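Arabinan endo-1,5-alpha-l-arabinosidase A (Cellvibrio cellulosa, PDB 1GYH) hydrolyses the alpha-1,5-linked arabinofuranosyl bonds of linear arabinan, releasing almost exclusively arabinotriose, as part of plant cell-wall degradation. Local coordinates at residues V5-P10 with W19-T24; V11-G16 with P67-H72; V37-S42 with D310-Q315. All blocks are in the same frame, centred on the assembly; numbering follows the deposited sequence.

From the N terminus, the lead-in 5-10 meets the far end of strand 18-23, so contact 1 closes a short loop that holds strand 11-15. That strand is one half of contact 2, whose partner on strand 63-72 lies beyond the loop; contacts 1 and 2 therefore cross, joined by backbone bonds between strands 11-15 and 18-23. Contact 3 opens after contact 1 has closed and crosses contact 2, spanning most of the chain to reach residues 310-315. Contacts 1 and 3 work on the same blade of the five-bladed propeller, at its inner approach and outer edge, while contact 2 joins that blade to the next.

Contact 1 (V5-P10 with W19-T24); sequences VDVHDP and WYLFST
The imidazole of His8 stacks on the ring of His277, and at its edge ND1 donates to Asp9 OD2 (3.0 Å) with the acceptor near the ring plane. NE2 of the same ring bonds Tyr279 OH, so both nitrogens are engaged. The carboxylate of Asp9 is met differently by its two donors: the ND1-H of the His8 ring comes from above its plane, whereas Thr24 OG1 gives its proton to the anti lone pair of OD2 at 2.6 Å. Thr24 OG1 in turn accepts a hydrogen bond from Ala66 N. Asp9 is the probable proton acceptor of this family 43 five-bladed propeller, and two donors on one oxygen would tend to stabilise its charged form. Loop 5-10, which leads into the innermost strand of the first blade, is also tied to the end of strand 18-23 and the residue after it: by one backbone bond, Thr24 N to His8 O, nearly along the C=O axis, and by His8 N pointing almost straight (171°) at the side-chain oxygen Ser23 OG, 3.0 Å away. Leu21 spreads its branches: CD2 meets Val7 CG1 tip to tip at 3.9 Å, while CD1 lies 3.8 Å from Pro10 CB.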
# COMPACT_ATOMS: atom_id res chain seq x y z
N VAL A 5 -17.72 5.71 0.95
CA VAL A 5 -16.83 5.63 -0.18
C VAL A 5 -16.14 4.27 -0.36
O VAL A 5 -15.55 3.67 0.57
CB VAL A 5 -15.94 6.90 -0.43
CG1 VAL A 5 -16.04 8.01 0.59
CG2 VAL A 5 -14.59 6.60 -0.86
N ASP A 6 -16.27 3.75 -1.57
CA ASP A 6 -15.62 2.48 -1.93
C ASP A 6 -14.25 2.68 -2.54
O ASP A 6 -14.09 3.39 -3.56
CB ASP A 6 -16.51 1.61 -2.85
CG ASP A 6 -16.86 2.30 -4.16
OD1 ASP A 6 -17.47 3.38 -4.14
OD2 ASP A 6 -16.56 1.83 -5.27
N VAL A 7 -13.26 2.10 -1.87
CA VAL A 7 -11.84 2.14 -2.23
C VAL A 7 -11.20 0.78 -2.02
O VAL A 7 -11.72 -0.07 -1.27
CB VAL A 7 -11.04 3.19 -1.37
CG1 VAL A 7 -11.68 4.52 -1.48
CG2 VAL A 7 -10.89 2.76 0.13
N HIS A 8 -10.06 0.58 -2.66
CA HIS A 8 -9.24 -0.62 -2.49
C HIS A 8 -7.80 -0.15 -2.43
O HIS A 8 -7.34 0.62 -3.31
CB HIS A 8 -9.45 -1.59 -3.70
CG HIS A 8 -9.33 -3.05 -3.37
ND1 HIS A 8 -8.21 -3.80 -3.69
CD2 HIS A 8 -10.21 -3.92 -2.79
CE1 HIS A 8 -8.40 -5.05 -3.31
NE2 HIS A 8 -9.61 -5.16 -2.76
N ASP A 9 -7.07 -0.58 -1.41
CA ASP A 9 -5.64 -0.33 -1.28
C ASP A 9 -5.35 1.17 -1.04
O ASP A 9 -4.48 1.72 -1.69
CB ASP A 9 -4.84 -0.88 -2.50
CG ASP A 9 -5.31 -2.28 -2.94
OD1 ASP A 9 -5.48 -3.17 -2.05
OD2 ASP A 9 -5.54 -2.55 -4.15
N PRO A 10 -6.03 1.82 -0.09
CA PRO A 10 -5.97 3.28 0.06
C PRO A 10 -4.69 3.84 0.68
O PRO A 10 -4.06 3.20 1.53
CB PRO A 10 -7.15 3.59 0.96
CG PRO A 10 -7.19 2.42 1.87
CD PRO A 10 -6.91 1.21 0.92
N TRP A 19 -7.21 17.28 2.34
CA TRP A 19 -6.85 15.87 2.35
C TRP A 19 -7.14 15.21 0.98
O TRP A 19 -8.16 15.51 0.33
CB TRP A 19 -7.65 15.14 3.44
CG TRP A 19 -7.48 15.69 4.83
CD1 TRP A 19 -8.32 16.56 5.49
CD2 TRP A 19 -6.45 15.35 5.74
NE1 TRP A 19 -7.84 16.80 6.76
CE2 TRP A 19 -6.71 16.05 6.95
CE3 TRP A 19 -5.34 14.50 5.68
CZ2 TRP A 19 -5.88 15.97 8.05
CZ3 TRP A 19 -4.53 14.41 6.79
CH2 TRP A 19 -4.79 15.15 7.96
N TYR A 20 -6.25 14.29 0.58
CA TYR A 20 -6.39 13.59 -0.70
C TYR A 20 -6.28 12.10 -0.45
O TYR A 20 -5.44 11.66 0.39
CB TYR A 20 -5.36 14.03 -1.74
CG TYR A 20 -5.63 15.42 -2.23
CD1 TYR A 20 -5.15 16.52 -1.52
CD2 TYR A 20 -6.43 15.67 -3.35
CE1 TYR A 20 -5.42 17.79 -1.95
CE2 TYR A 20 -6.72 16.95 -3.77
CZ TYR A 20 -6.22 18.01 -3.07
OH TYR A 20 -6.49 19.29 -3.45
N LEU A 21 -7.11 11.35 -1.17
CA LEU A 21 -7.21 9.91 -1.02
C LEU A 21 -7.03 9.26 -2.42
O LEU A 21 -7.62 9.70 -3.42
CB LEU A 21 -8.56 9.55 -0.44
CG LEU A 21 -9.08 8.09 -0.49
CD1 LEU A 21 -8.32 7.15 0.46
CD2 LEU A 21 -10.57 8.06 -0.15
N PHE A 22 -6.19 8.24 -2.46
CA PHE A 22 -5.81 7.55 -3.70
C PHE A 22 -6.19 6.09 -3.56
O PHE A 22 -5.87 5.44 -2.56
CB PHE A 22 -4.32 7.67 -4.01
CG PHE A 22 -3.80 9.07 -4.06
CD1 PHE A 22 -3.66 9.83 -2.88
CD2 PHE A 22 -3.46 9.66 -5.27
CE1 PHE A 22 -3.16 11.13 -2.94
CE2 PHE A 22 -3.00 10.99 -5.33
CZ PHE A 22 -2.85 11.73 -4.16
N SER A 23 -6.82 5.55 -4.61
CA SER A 23 -7.29 4.17 -4.61
C SER A 23 -6.90 3.45 -5.92
O SER A 23 -6.78 4.07 -7.00
CB SER A 23 -8.82 4.16 -4.46
OG SER A 23 -9.39 2.84 -4.59
N THR A 24 -6.70 2.15 -5.81
CA THR A 24 -6.77 1.25 -6.97
C THR A 24 -7.99 1.60 -7.82
O THR A 24 -9.07 1.87 -7.30
CB THR A 24 -6.85 -0.20 -6.47
OG1 THR A 24 -5.57 -0.58 -5.92
CG2 THR A 24 -7.14 -1.21 -7.65

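Contact 2 (V11-G16 with P67-H72); sequences VMTREG and PDIYQH
Val11, Thr13, Ile69 and Gln71 turn toward each other across two strands that run in nearly the same direction, whose axes come within 6.4 Å and differ by 22°. Val11 holds CG1 anti to its carbonyl carbon (chi1 -66°), which presses this methyl against Pro67 O at 3.3 Å and brings it to Asp68 OD1; the Asp68 side chain crosses at about a right angle and is anchored through OD2 to Ile132 N. The other methyl, CG2, meets Ile69 CG2 at 3.9 Å. Ile69 in turn lies across Thr13: its CG1 touches the Thr13 methyl CG2, and its own CG2 comes within 3.5 Å of Met12 O. At the far end Gln71, extended beyond CG, crosses Thr13 obliquely and delivers its amide to the opposite strand. There NE2 donates to Thr13 OG1 and to Arg14 O, each at 2.9 Å and close to the amide plane, which fixes the amide's rotation. The bond to Arg14 O arrives above the carbonyl plane. Methyls, partly against oxygens, pack the Val11 end; hydrogen bonds hold the more exposed Gln71 end. Strands 11-15 and 63-72 belong to adjacent propeller blades; Phe22 of strand 18-23 lies against Val11 and Ile69, strand 75-82, next to 63-72 in its blade, sets Phe76 against Gln71 and Leu78 against Pro67, and Tyr266 and Ser264 of strand 257-268 cover Val11 from the last blade.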
# COMPACT_ATOMS: atom_id res chain seq x y z
N VAL A 11 -4.32 5.01 0.18
CA VAL A 11 -3.30 5.86 0.78
C VAL A 11 -3.81 7.32 0.81
O VAL A 11 -4.77 7.70 0.10
CB VAL A 11 -1.97 5.77 0.04
CG1 VAL A 11 -1.34 4.37 0.18
CG2 VAL A 11 -2.12 6.21 -1.44
N MET A 12 -3.16 8.15 1.64
CA MET A 12 -3.63 9.53 1.87
C MET A 12 -2.46 10.47 2.10
O MET A 12 -1.37 10.04 2.53
CB MET A 12 -4.55 9.63 3.11
CG MET A 12 -5.93 8.99 2.98
SD MET A 12 -6.97 9.03 4.49
CE MET A 12 -7.03 10.70 4.84
N THR A 13 -2.71 11.74 1.84
CA THR A 13 -1.80 12.85 2.16
C THR A 13 -2.56 14.16 2.33
O THR A 13 -3.70 14.28 1.94
CB THR A 13 -0.68 12.93 1.11
OG1 THR A 13 0.49 13.47 1.72
CG2 THR A 13 -1.00 13.83 -0.10
N ARG A 14 -1.91 15.17 2.89
CA ARG A 14 -2.52 16.47 3.07
C ARG A 14 -1.68 17.52 2.36
O ARG A 14 -0.45 17.53 2.51
CB ARG A 14 -2.64 16.83 4.56
CG ARG A 14 -3.33 18.16 4.83
CD ARG A 14 -3.69 18.55 6.31
NE ARG A 14 -4.97 19.30 6.39
CZ ARG A 14 -5.50 19.86 7.50
NH1 ARG A 14 -4.87 19.79 8.66
NH2 ARG A 14 -6.67 20.48 7.44
N GLU A 15 -2.34 18.38 1.59
CA GLU A 15 -1.74 19.57 1.00
C GLU A 15 -2.47 20.78 1.52
O GLU A 15 -3.66 20.98 1.23
CB GLU A 15 -1.84 19.53 -0.52
CG GLU A 15 -1.20 20.75 -1.23
CD GLU A 15 -1.34 20.76 -2.75
OE1 GLU A 15 -2.25 20.11 -3.31
OE2 GLU A 15 -0.50 21.41 -3.39
N GLY A 16 -1.76 21.65 2.25
CA GLY A 16 -2.40 22.79 2.88
C GLY A 16 -3.54 22.32 3.79
O GLY A 16 -3.33 21.50 4.67
N PRO A 67 -1.60 2.26 -5.10
CA PRO A 67 -0.79 3.45 -5.19
C PRO A 67 -0.06 3.73 -3.84
O PRO A 67 -0.48 3.25 -2.76
CB PRO A 67 -1.83 4.55 -5.47
CG PRO A 67 -3.10 4.06 -4.87
CD PRO A 67 -3.05 2.56 -5.05
N ASP A 68 1.05 4.44 -3.92
CA ASP A 68 1.60 5.14 -2.74
C ASP A 68 1.83 6.60 -3.06
O ASP A 68 2.31 6.95 -4.18
CB ASP A 68 2.91 4.48 -2.22
CG ASP A 68 3.19 4.85 -0.74
OD1 ASP A 68 2.25 4.82 0.09
OD2 ASP A 68 4.30 5.15 -0.32
N ILE A 69 1.46 7.46 -2.10
CA ILE A 69 1.70 8.91 -2.27
C ILE A 69 2.81 9.36 -1.30
O ILE A 69 2.80 8.96 -0.12
CB ILE A 69 0.36 9.71 -2.15
CG1 ILE A 69 0.57 11.19 -2.45
CG2 ILE A 69 -0.27 9.58 -0.76
CD1 ILE A 69 0.85 11.49 -3.95
N TYR A 70 3.77 10.14 -1.82
CA TYR A 70 4.93 10.58 -1.06
C TYR A 70 5.31 11.99 -1.43
O TYR A 70 5.50 12.29 -2.61
CB TYR A 70 6.11 9.65 -1.31
CG TYR A 70 7.32 9.88 -0.39
CD1 TYR A 70 7.29 9.49 0.96
CD2 TYR A 70 8.48 10.46 -0.89
CE1 TYR A 70 8.39 9.72 1.80
CE2 TYR A 70 9.59 10.67 -0.08
CZ TYR A 70 9.54 10.30 1.27
OH TYR A 70 10.66 10.54 2.10
N GLN A 71 5.42 12.87 -0.43
CA GLN A 71 5.88 14.24 -0.62
C GLN A 71 7.42 14.37 -0.41
O GLN A 71 7.99 13.86 0.58
CB GLN A 71 5.14 15.21 0.33
CG GLN A 71 3.64 15.24 0.06
CD GLN A 71 2.90 16.36 0.73
OE1 GLN A 71 3.35 17.52 0.69
NE2 GLN A 71 1.72 16.05 1.32
N HIS A 72 8.08 15.04 -1.34
CA HIS A 72 9.54 15.14 -1.38
C HIS A 72 9.96 16.38 -2.14
O HIS A 72 9.59 16.54 -3.30
CB HIS A 72 10.13 13.93 -2.08
CG HIS A 72 11.63 13.94 -2.19
ND1 HIS A 72 12.46 13.56 -1.15
CD2 HIS A 72 12.45 14.24 -3.23
CE1 HIS A 72 13.72 13.65 -1.54
NE2 HIS A 72 13.74 14.07 -2.80

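Contact 3 (V37-S42 with D310-Q315); sequences VNWRYS and DSYISQ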
# COMPACT_ATOMS: atom_id res chain seq x y z
N VAL A 37 -13.77 12.73 6.20
CA VAL A 37 -15.01 11.95 6.30
C VAL A 37 -15.88 12.10 5.03
O VAL A 37 -16.38 11.11 4.50
CB VAL A 37 -15.86 12.43 7.52
CG1 VAL A 37 -17.27 11.78 7.54
CG2 VAL A 37 -15.12 12.14 8.83
N ASN A 38 -16.12 13.34 4.61
CA ASN A 38 -16.89 13.71 3.42
C ASN A 38 -15.96 13.93 2.20
O ASN A 38 -15.16 14.87 2.18
CB ASN A 38 -17.70 14.99 3.73
CG ASN A 38 -18.70 14.79 4.84
OD1 ASN A 38 -18.54 15.29 5.99
ND2 ASN A 38 -19.75 14.08 4.53
N TRP A 39 -16.03 13.01 1.22
CA TRP A 39 -15.07 12.96 0.09
C TRP A 39 -15.77 13.21 -1.24
O TRP A 39 -16.82 12.61 -1.49
CB TRP A 39 -14.39 11.57 0.02
CG TRP A 39 -13.50 11.22 1.21
CD1 TRP A 39 -13.84 10.51 2.34
CD2 TRP A 39 -12.12 11.56 1.36
NE1 TRP A 39 -12.76 10.41 3.17
CE2 TRP A 39 -11.69 11.05 2.60
CE3 TRP A 39 -11.20 12.25 0.57
CZ2 TRP A 39 -10.39 11.23 3.07
CZ3 TRP A 39 -9.90 12.41 1.03
CH2 TRP A 39 -9.52 11.91 2.26
N ARG A 40 -15.21 14.08 -2.07
CA ARG A 40 -15.64 14.23 -3.48
C ARG A 40 -14.61 13.70 -4.46
O ARG A 40 -13.39 13.76 -4.24
CB ARG A 40 -15.90 15.68 -3.82
CG ARG A 40 -14.84 16.65 -3.28
CD ARG A 40 -14.80 17.99 -4.03
NE ARG A 40 -16.16 18.14 -4.50
CZ ARG A 40 -17.19 18.57 -3.77
NH1 ARG A 40 -17.03 19.07 -2.54
NH2 ARG A 40 -18.39 18.53 -4.31
N TYR A 41 -15.08 13.21 -5.60
CA TYR A 41 -14.17 12.81 -6.67
C TYR A 41 -13.34 14.00 -7.11
O TYR A 41 -13.87 15.08 -7.31
CB TYR A 41 -14.96 12.31 -7.88
CG TYR A 41 -14.11 11.95 -9.08
CD1 TYR A 41 -13.37 10.76 -9.09
CD2 TYR A 41 -14.07 12.75 -10.19
CE1 TYR A 41 -12.60 10.41 -10.21
CE2 TYR A 41 -13.31 12.39 -11.31
CZ TYR A 41 -12.58 11.23 -11.31
OH TYR A 41 -11.84 10.88 -12.41
N SER A 42 -12.04 13.80 -7.23
CA SER A 42 -11.13 14.87 -7.67
C SER A 42 -10.67 14.69 -9.13
O SER A 42 -10.82 15.60 -9.94
CB SER A 42 -9.88 14.96 -6.75
OG SER A 42 -9.08 16.10 -7.10
N ASP A 310 -17.11 0.05 12.48
CA ASP A 310 -18.51 0.49 12.38
C ASP A 310 -18.71 2.01 12.53
O ASP A 310 -19.55 2.57 11.85
CB ASP A 310 -19.38 -0.22 13.40
CG ASP A 310 -19.27 -1.71 13.30
OD1 ASP A 310 -19.67 -2.25 12.23
OD2 ASP A 310 -18.81 -2.42 14.24
N SER A 311 -17.96 2.66 13.41
CA SER A 311 -18.23 4.07 13.73
C SER A 311 -17.54 5.06 12.82
O SER A 311 -17.95 6.24 12.78
CB SER A 311 -17.87 4.37 15.20
OG SER A 311 -16.52 4.10 15.48
N TYR A 312 -16.52 4.62 12.08
CA TYR A 312 -15.96 5.46 11.00
C TYR A 312 -16.82 5.22 9.74
O TYR A 312 -16.85 4.10 9.20
CB TYR A 312 -14.50 5.25 10.68
CG TYR A 312 -14.09 6.06 9.48
CD1 TYR A 312 -13.65 7.37 9.63
CD2 TYR A 312 -14.22 5.54 8.18
CE1 TYR A 312 -13.30 8.14 8.52
CE2 TYR A 312 -13.88 6.32 7.07
CZ TYR A 312 -13.43 7.61 7.24
OH TYR A 312 -13.12 8.40 6.15
N ILE A 313 -17.53 6.25 9.34
CA ILE A 313 -18.50 6.22 8.22
C ILE A 313 -18.22 7.36 7.22
O ILE A 313 -18.71 8.48 7.36
CB ILE A 313 -19.96 6.28 8.73
CG1 ILE A 313 -20.25 5.09 9.62
CG2 ILE A 313 -20.98 6.23 7.54
CD1 ILE A 313 -21.63 5.14 10.34
N SER A 314 -17.42 7.06 6.19
CA SER A 314 -17.15 7.99 5.12
C SER A 314 -18.46 8.28 4.38
O SER A 314 -19.42 7.51 4.48
CB SER A 314 -16.07 7.47 4.14
OG SER A 314 -16.49 6.29 3.43
N GLN A 315 -18.46 9.41 3.68
CA GLN A 315 -19.60 9.87 2.88
C GLN A 315 -19.09 10.35 1.52
O GLN A 315 -18.22 11.22 1.42
CB GLN A 315 -20.37 10.99 3.60
CG GLN A 315 -21.01 10.64 4.98
CD GLN A 315 -22.31 9.79 4.91
OE1 GLN A 315 -23.41 10.32 5.08
NE2 GLN A 315 -22.16 8.48 4.70
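Two backbone hydrogen bonds carry this contact. Gln315 N donates to Val37 O at 2.8 Å, in the carbonyl plane, and Trp39 N donates to Gln315 O at 2.8 Å, straight (174°) and nearly along the C=O axis. Together they bracket Asn38 and make a parallel bridge between Asn38 and Gln315, reinforced by CA-H...O contacts from Ser314 CA to Val37 O and from Asn38 CA to Gln315 O. The chain thereby adds its C-terminal strand 315-316 to the outer edge of the first propeller blade, next to strand 38-44, after leaving helix 308-311 at Tyr312. Among side-chain polar groups, Gln315 bends back at chi2 (-76°) so that its NE2 binds Ser314 O at 2.9 Å, from above the carbonyl plane but in the plane of its own amide. Ser314 OG is held by Val5 N. The Tyr312 hydroxyl lies in the plane of the Trp39 indole at its edge, 3.6 Å from NE1, and the two side chains cross at about a right angle there; both groups address Arg36 O, the tyrosine through a hydrogen bond and the indole through a weak one. Packing completes the set. Ser314 CB sits at the indole edge near CD1, and Val37 lays CG1 against Ile313 O at 3.6 Å and CG2 4.4 Å from Tyr312 CE1. Asn38 and Gln315 run side by side, pointing the same way from the sheet.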